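Local structure of ribosomal protein S2-related protein (Deinococcus radiodurans, 2JH3) at residues T144-A150 and G172-E178; P194-W198 and L224-L228; G205-P211 and P239-G245. The protein binds a [4Fe-4S] cluster and resembles chelatases in its fold, and may act as a sirohydrochlorin ferrochelatase. All blocks are in the same frame, centred on the assembly; numbering follows the deposited sequence.

In the fold
Following the chain from the N terminus, contact 1 comes first: strand 144-149 leads into helix 155-167, and the loop closes when strand 172-177 returns alongside the first strand. Contact 2 opens after that, at the 3-10 segment following strand 193-194, and reaches forward to helix 218-234. Contact 3 crosses it, because strand 207-211 lies between the two segments of contact 2 and strand 241-243 follows both. Contacts 1 and 3 share one parallel sheet, in which strands 144-149 and 207-211 are neighbours. Contact 2 packs on the sheet beside both, with L195 and W198 touching strand 144-149 and L228 touching strand 241-243.

Contact 1: residues T144-A150 and G172-E178; sequences TLLLLAA and GVEVVLE
E178, L147 and V176 bury the most surface where residues 144-150 and 172-178 run side by side. Both are extended through A149 and L177 (A150 turns off, phi/psi -70/-44), and strands 144-149 and 172-177 are parallel, their axes 4.6 Å apart at the closest and crossing at -32°. The register sets L145 against V173, L147 against V175 and A149 against L177. L147 is central to the ladder: its N donates to E174 O (2.9 Å), and its O receives V176 N (2.9 Å). On either side, L145 N bonds to G172 O (2.9 Å) and E174 N to L145 O (3.1 Å), while A149 N bonds to V176 O (2.9 Å). The L147 side chain, mt, brings CD1 to 3.9 Å from V173 CG1, on the face that also carries L145, A149 and V175; there L145 and L147 meet helices 155-167 and 122-133. V176 (chi1 m) points to the opposite face with L146 and L148, its CG2 4.1 Å from L148 CD1 (L148 is tp). E178 ends the pairing just past the strand. Its N gives A149 O a 2.8 Å hydrogen bond; its CA-to-CB bond points toward the first segment and the side chain (chi1 near -89°, chi2 t) reaches across, setting OE1 3.1 Å from A150 CA and CG 4.1 Å from L148 CG. Strand 207-211 flanks the other edge of strand 144-149. With helix 155-167 linking the two strands, this is a beta-alpha-beta unit in the parallel sheet of a chelatase-like, CbiX-type domain.

Contact 2: residues P194-W198 and L224-L228; sequences PLSEW and LQQAL
Residues 195-198, the start of a 3-10 segment that runs on past W198, lie against one turn of helix 218-234. Within them, W198 N bonds to L195 O at 3.0 Å and L228 N to L224 O at 3.1 Å. The closest backbone approach is S196 CA to A227 CA, 4.4 Å, close enough for a CA-H...O contact of 3.4 Å from S196 CA to A227 O. Most of the contact is apolar. L195, tp, points toward the helix and puts CD2 3.8 Å from both L224 CD1 and A227 CB, and CD1 3.9 Å from L228 CD2. L228, mt, also brings CD2 to 3.9 Å from W198 CD1. The polar link is indirect: a water accepts from W198 NE1 (3.0 Å) and donates to L228 O (2.6 Å), W198 having chi1 p and chi2 near -100°. Beyond the segments, E197 forms a salt bridge with R234 of the same helix. The 3-10 segment fits between helix 218-234 and the parallel sheet, with L195 on L148, W198 on L146 and L241, and L228 on L241 and V243.

Contact 3: residues G205-P211 and P239-G245; sequences GQAVLVP and PPLHVGG
H242 lays its imidazole, chi1 m and chi2 near -80°, alongside the amide of Q206, with Q206 NE2 at the ring edge, 3.0 Å from H242 NE2. Q206, mt, also passes P240, NE2 to CG 3.4 Å. From A207 onward the backbones pair as parallel strands, 207-211 with 241-243, axes 4.6 Å apart at the closest and crossing at -25°, A207 opposite L241, V208 opposite H242 and L209 opposite V243. The hydrogen-bond ladder runs A207 N to P240 O (3.2 Å), H242 N to A207 O (2.9 Å), L209 N to H242 O (2.8 Å) and G244 N to L209 O (2.9 Å). On the face opposite H242 and V208, L241 (tp) sets CD1 3.4 Å from A207 CB and 4.2 Å from L209 CB. Helix 218-234 joins the strands in a beta-alpha-beta unit and covers this face through L228, while helix 122-133 meets V208 and H242 on the other; strand 144-149 borders strand 207-211, and within this chain strand 241-243 is outermost in their parallel sheet.

Contact 1: residues T144-A150 and G172-E178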
# COMPACT_ATOMS: atom_id res chain seq x y z
N THR A 144 -24.11 4.92 44.39
CA THR A 144 -25.03 5.13 43.27
C THR A 144 -24.35 4.63 41.99
O THR A 144 -23.14 4.89 41.76
CB THR A 144 -25.51 6.61 43.06
OG1 THR A 144 -26.06 7.10 44.26
CG2 THR A 144 -26.58 6.72 42.01
N LEU A 145 -25.16 3.90 41.22
CA LEU A 145 -24.75 3.18 40.01
C LEU A 145 -25.10 4.07 38.86
O LEU A 145 -26.25 4.36 38.66
CB LEU A 145 -25.58 1.91 39.83
CG LEU A 145 -24.92 0.75 39.04
CD1 LEU A 145 -25.93 -0.09 38.41
CD2 LEU A 145 -23.81 1.16 38.09
N LEU A 146 -24.11 4.53 38.13
CA LEU A 146 -24.37 5.34 36.95
C LEU A 146 -24.07 4.51 35.70
O LEU A 146 -23.01 3.93 35.59
CB LEU A 146 -23.44 6.57 36.97
CG LEU A 146 -23.87 7.90 37.61
CD1 LEU A 146 -25.02 7.82 38.51
CD2 LEU A 146 -22.64 8.52 38.28
N LEU A 147 -24.98 4.55 34.73
CA LEU A 147 -24.88 3.78 33.49
C LEU A 147 -24.74 4.77 32.33
O LEU A 147 -25.66 5.53 32.06
CB LEU A 147 -26.14 2.92 33.28
CG LEU A 147 -26.46 1.97 34.46
CD1 LEU A 147 -27.72 1.19 34.20
CD2 LEU A 147 -25.32 1.05 34.74
N LEU A 148 -23.60 4.72 31.63
CA LEU A 148 -23.35 5.60 30.49
C LEU A 148 -23.88 5.03 29.14
O LEU A 148 -23.46 3.99 28.74
CB LEU A 148 -21.86 5.84 30.40
CG LEU A 148 -21.37 6.81 29.35
CD1 LEU A 148 -21.87 8.24 29.63
CD2 LEU A 148 -19.88 6.73 29.31
N ALA A 149 -24.84 5.70 28.51
CA ALA A 149 -25.23 5.42 27.12
C ALA A 149 -24.54 6.31 26.09
O ALA A 149 -24.28 7.50 26.34
CB ALA A 149 -26.67 5.57 26.95
N ALA A 150 -24.34 5.75 24.89
CA ALA A 150 -23.63 6.45 23.81
C ALA A 150 -24.43 7.58 23.24
O ALA A 150 -23.89 8.64 22.90
CB ALA A 150 -23.28 5.44 22.68
N GLY A 172 -28.69 3.80 44.32
CA GLY A 172 -29.70 4.11 43.32
C GLY A 172 -29.12 3.80 41.93
O GLY A 172 -27.96 3.40 41.82
N VAL A 173 -29.94 3.99 40.91
CA VAL A 173 -29.51 3.75 39.51
C VAL A 173 -29.99 4.84 38.56
O VAL A 173 -31.19 5.11 38.43
CB VAL A 173 -29.94 2.33 38.98
CG1 VAL A 173 -29.25 2.06 37.63
CG2 VAL A 173 -29.54 1.24 39.99
N GLU A 174 -29.03 5.46 37.89
CA GLU A 174 -29.31 6.50 36.86
C GLU A 174 -28.53 6.27 35.53
O GLU A 174 -27.35 5.91 35.56
CB GLU A 174 -28.92 7.89 37.40
CG GLU A 174 -29.56 8.23 38.78
CD GLU A 174 -31.07 8.30 38.73
OE1 GLU A 174 -31.63 8.49 37.61
OE2 GLU A 174 -31.71 8.13 39.81
N VAL A 175 -29.19 6.55 34.41
CA VAL A 175 -28.58 6.60 33.06
C VAL A 175 -28.05 8.01 32.80
O VAL A 175 -28.70 8.96 33.11
CB VAL A 175 -29.62 6.20 31.92
CG1 VAL A 175 -29.04 6.31 30.52
CG2 VAL A 175 -30.19 4.80 32.15
N VAL A 176 -26.85 8.13 32.26
CA VAL A 176 -26.30 9.41 31.80
C VAL A 176 -25.72 9.22 30.38
O VAL A 176 -25.40 8.10 30.00
CB VAL A 176 -25.21 9.95 32.76
CG1 VAL A 176 -25.81 10.30 34.08
CG2 VAL A 176 -24.15 8.98 32.97
N LEU A 177 -25.53 10.32 29.65
CA LEU A 177 -25.20 10.26 28.24
C LEU A 177 -23.80 10.73 27.93
O LEU A 177 -23.31 11.74 28.50
CB LEU A 177 -26.14 11.17 27.45
CG LEU A 177 -27.61 10.84 27.34
CD1 LEU A 177 -28.12 11.62 26.16
CD2 LEU A 177 -27.87 9.33 27.14
N GLU A 178 -23.17 10.03 26.98
CA GLU A 178 -21.92 10.50 26.40
C GLU A 178 -22.10 11.94 25.89
O GLU A 178 -23.19 12.34 25.49
CB GLU A 178 -21.51 9.59 25.26
CG GLU A 178 -20.66 8.40 25.69
CD GLU A 178 -20.05 7.65 24.50
OE1 GLU A 178 -20.72 7.53 23.45
OE2 GLU A 178 -18.90 7.18 24.62

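Contact 2: residues P194-W198 and L224-L228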
# COMPACT_ATOMS: atom_id res chain seq x y z
N PRO A 194 -26.65 14.64 30.71
CA PRO A 194 -25.32 14.30 30.20
C PRO A 194 -24.46 13.88 31.37
O PRO A 194 -24.76 14.19 32.52
CB PRO A 194 -24.81 15.60 29.59
CG PRO A 194 -26.04 16.49 29.47
CD PRO A 194 -26.97 16.07 30.55
N LEU A 195 -23.43 13.12 31.06
CA LEU A 195 -22.42 12.75 32.05
C LEU A 195 -21.76 13.97 32.73
O LEU A 195 -21.35 13.89 33.87
CB LEU A 195 -21.36 11.90 31.35
CG LEU A 195 -20.16 11.46 32.14
CD1 LEU A 195 -20.53 10.60 33.30
CD2 LEU A 195 -19.14 10.73 31.25
N SER A 196 -21.63 15.08 31.99
CA SER A 196 -21.07 16.34 32.52
C SER A 196 -21.96 16.96 33.63
O SER A 196 -21.54 17.83 34.34
CB SER A 196 -20.81 17.31 31.37
OG SER A 196 -22.02 17.75 30.85
N GLU A 197 -23.16 16.41 33.83
CA GLU A 197 -24.04 16.80 34.89
C GLU A 197 -24.29 15.65 35.89
O GLU A 197 -25.26 15.67 36.66
CB GLU A 197 -25.37 17.20 34.24
CG GLU A 197 -25.31 18.38 33.29
CD GLU A 197 -25.16 19.70 34.03
OE1 GLU A 197 -24.47 20.61 33.50
OE2 GLU A 197 -25.71 19.81 35.15
N TRP A 198 -23.43 14.65 35.94
CA TRP A 198 -23.76 13.43 36.71
C TRP A 198 -24.07 13.62 38.21
O TRP A 198 -24.92 12.92 38.74
CB TRP A 198 -22.69 12.32 36.54
CG TRP A 198 -21.36 12.55 37.20
CD1 TRP A 198 -20.21 13.00 36.60
CD2 TRP A 198 -21.00 12.27 38.56
NE1 TRP A 198 -19.18 13.08 37.51
CE2 TRP A 198 -19.64 12.63 38.73
CE3 TRP A 198 -21.73 11.85 39.69
CZ2 TRP A 198 -18.98 12.56 39.97
CZ3 TRP A 198 -21.07 11.77 40.90
CH2 TRP A 198 -19.72 12.14 41.05
N LEU A 224 -15.03 11.30 27.52
CA LEU A 224 -15.57 10.86 28.80
C LEU A 224 -14.77 11.53 29.90
O LEU A 224 -15.36 12.08 30.82
CB LEU A 224 -15.60 9.30 28.87
CG LEU A 224 -15.41 8.39 30.09
CD1 LEU A 224 -15.74 9.04 31.42
CD2 LEU A 224 -16.17 7.09 29.93
N GLN A 225 -13.44 11.54 29.77
CA GLN A 225 -12.60 12.30 30.67
C GLN A 225 -12.93 13.80 30.70
O GLN A 225 -13.01 14.35 31.76
CB GLN A 225 -11.11 12.10 30.36
CG GLN A 225 -10.65 10.76 30.76
CD GLN A 225 -10.90 10.49 32.22
OE1 GLN A 225 -10.60 11.33 33.08
NE2 GLN A 225 -11.45 9.30 32.53
N GLN A 226 -13.18 14.34 29.52
CA GLN A 226 -13.60 15.73 29.34
C GLN A 226 -14.89 16.04 30.09
O GLN A 226 -15.02 17.09 30.72
CB GLN A 226 -13.78 16.04 27.82
CD GLN A 226 -12.41 15.80 25.67
OE1 GLN A 226 -12.96 16.72 25.09
NE2 GLN A 226 -11.19 15.55 25.21
N ALA A 227 -15.84 15.13 30.01
CA ALA A 227 -17.17 15.34 30.63
C ALA A 227 -17.05 15.31 32.16
O ALA A 227 -17.75 16.03 32.90
CB ALA A 227 -18.15 14.27 30.18
N LEU A 228 -16.22 14.40 32.62
CA LEU A 228 -15.95 14.23 34.04
C LEU A 228 -15.26 15.48 34.66
O LEU A 228 -15.44 15.78 35.83
CB LEU A 228 -15.14 12.93 34.29
CG LEU A 228 -15.84 11.56 34.10
CD1 LEU A 228 -14.92 10.43 34.50
CD2 LEU A 228 -17.10 11.46 34.93
O HOH W 1 -16.46 14.21 37.68

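Contact 3: residues G205-P211 and P239-G245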
# COMPACT_ATOMS: atom_id res chain seq x y z
N GLY A 205 -23.23 9.11 49.00
CA GLY A 205 -21.91 9.65 49.20
C GLY A 205 -20.84 9.09 48.32
O GLY A 205 -19.68 9.47 48.45
N GLN A 206 -21.19 8.12 47.46
CA GLN A 206 -20.29 7.63 46.40
C GLN A 206 -21.07 7.20 45.17
O GLN A 206 -22.30 7.02 45.22
CB GLN A 206 -19.47 6.45 46.86
CG GLN A 206 -18.41 6.78 47.83
CD GLN A 206 -17.33 5.74 47.80
OE1 GLN A 206 -17.60 4.55 47.97
NE2 GLN A 206 -16.10 6.17 47.52
N ALA A 207 -20.31 7.07 44.07
CA ALA A 207 -20.88 6.68 42.77
C ALA A 207 -19.91 5.78 42.02
O ALA A 207 -18.69 5.89 42.17
CB ALA A 207 -21.21 7.93 41.95
N VAL A 208 -20.47 4.89 41.18
CA VAL A 208 -19.69 4.04 40.24
C VAL A 208 -20.27 4.15 38.78
O VAL A 208 -21.48 4.04 38.56
CB VAL A 208 -19.57 2.56 40.72
CG1 VAL A 208 -20.95 1.93 40.87
CG2 VAL A 208 -18.61 1.75 39.79
N LEU A 209 -19.39 4.45 37.84
CA LEU A 209 -19.82 4.60 36.48
C LEU A 209 -19.49 3.32 35.69
O LEU A 209 -18.34 2.88 35.64
CB LEU A 209 -19.16 5.81 35.85
CG LEU A 209 -19.49 6.07 34.39
CD1 LEU A 209 -20.89 6.58 34.23
CD2 LEU A 209 -18.54 7.06 33.86
N VAL A 210 -20.53 2.74 35.13
CA VAL A 210 -20.40 1.64 34.16
C VAL A 210 -20.90 2.07 32.77
O VAL A 210 -22.10 2.25 32.52
CB VAL A 210 -21.06 0.31 34.67
CG1 VAL A 210 -21.03 -0.85 33.57
CG2 VAL A 210 -20.34 -0.15 35.92
N PRO A 211 -19.97 2.23 31.85
CA PRO A 211 -20.26 2.39 30.45
C PRO A 211 -20.94 1.18 29.82
O PRO A 211 -20.37 0.04 29.82
CB PRO A 211 -18.87 2.62 29.83
CG PRO A 211 -18.00 3.06 31.00
CD PRO A 211 -18.51 2.21 32.09
N PRO A 239 -19.45 13.70 45.12
CA PRO A 239 -18.75 12.60 45.82
C PRO A 239 -17.74 11.89 44.94
O PRO A 239 -17.69 12.15 43.73
CB PRO A 239 -19.87 11.64 46.19
CG PRO A 239 -21.00 11.93 45.27
CD PRO A 239 -20.83 13.33 44.74
N PRO A 240 -16.95 10.97 45.53
CA PRO A 240 -15.95 10.28 44.71
C PRO A 240 -16.63 9.35 43.66
O PRO A 240 -17.64 8.74 43.95
CB PRO A 240 -15.14 9.46 45.73
CG PRO A 240 -15.87 9.55 47.02
CD PRO A 240 -17.00 10.50 46.92
N LEU A 241 -16.09 9.34 42.45
CA LEU A 241 -16.63 8.52 41.34
C LEU A 241 -15.61 7.45 40.99
O LEU A 241 -14.50 7.78 40.56
CB LEU A 241 -16.85 9.35 40.09
CG LEU A 241 -17.54 8.56 38.95
CD1 LEU A 241 -18.94 8.12 39.36
CD2 LEU A 241 -17.62 9.43 37.71
N HIS A 242 -15.99 6.19 41.13
CA HIS A 242 -15.18 5.12 40.55
C HIS A 242 -15.61 4.79 39.10
O HIS A 242 -16.77 4.49 38.82
CB HIS A 242 -15.20 3.91 41.47
CG HIS A 242 -15.05 4.26 42.91
ND1 HIS A 242 -13.82 4.53 43.49
CD2 HIS A 242 -15.97 4.41 43.89
CE1 HIS A 242 -14.01 4.83 44.77
NE2 HIS A 242 -15.30 4.77 45.03
N VAL A 243 -14.66 4.85 38.19
CA VAL A 243 -14.94 4.60 36.79
C VAL A 243 -14.47 3.21 36.30
O VAL A 243 -13.27 2.87 36.31
CB VAL A 243 -14.39 5.72 35.92
CG1 VAL A 243 -14.73 5.47 34.40
CG2 VAL A 243 -15.02 7.03 36.38
N GLY A 244 -15.48 2.45 35.87
CA GLY A 244 -15.31 1.09 35.34
C GLY A 244 -15.10 1.20 33.85
O GLY A 244 -15.40 2.23 33.21
N GLY A 245 -14.51 0.14 33.32
CA GLY A 245 -14.40 -0.07 31.89
C GLY A 245 -15.75 -0.51 31.38
O GLY A 245 -16.64 -0.79 32.17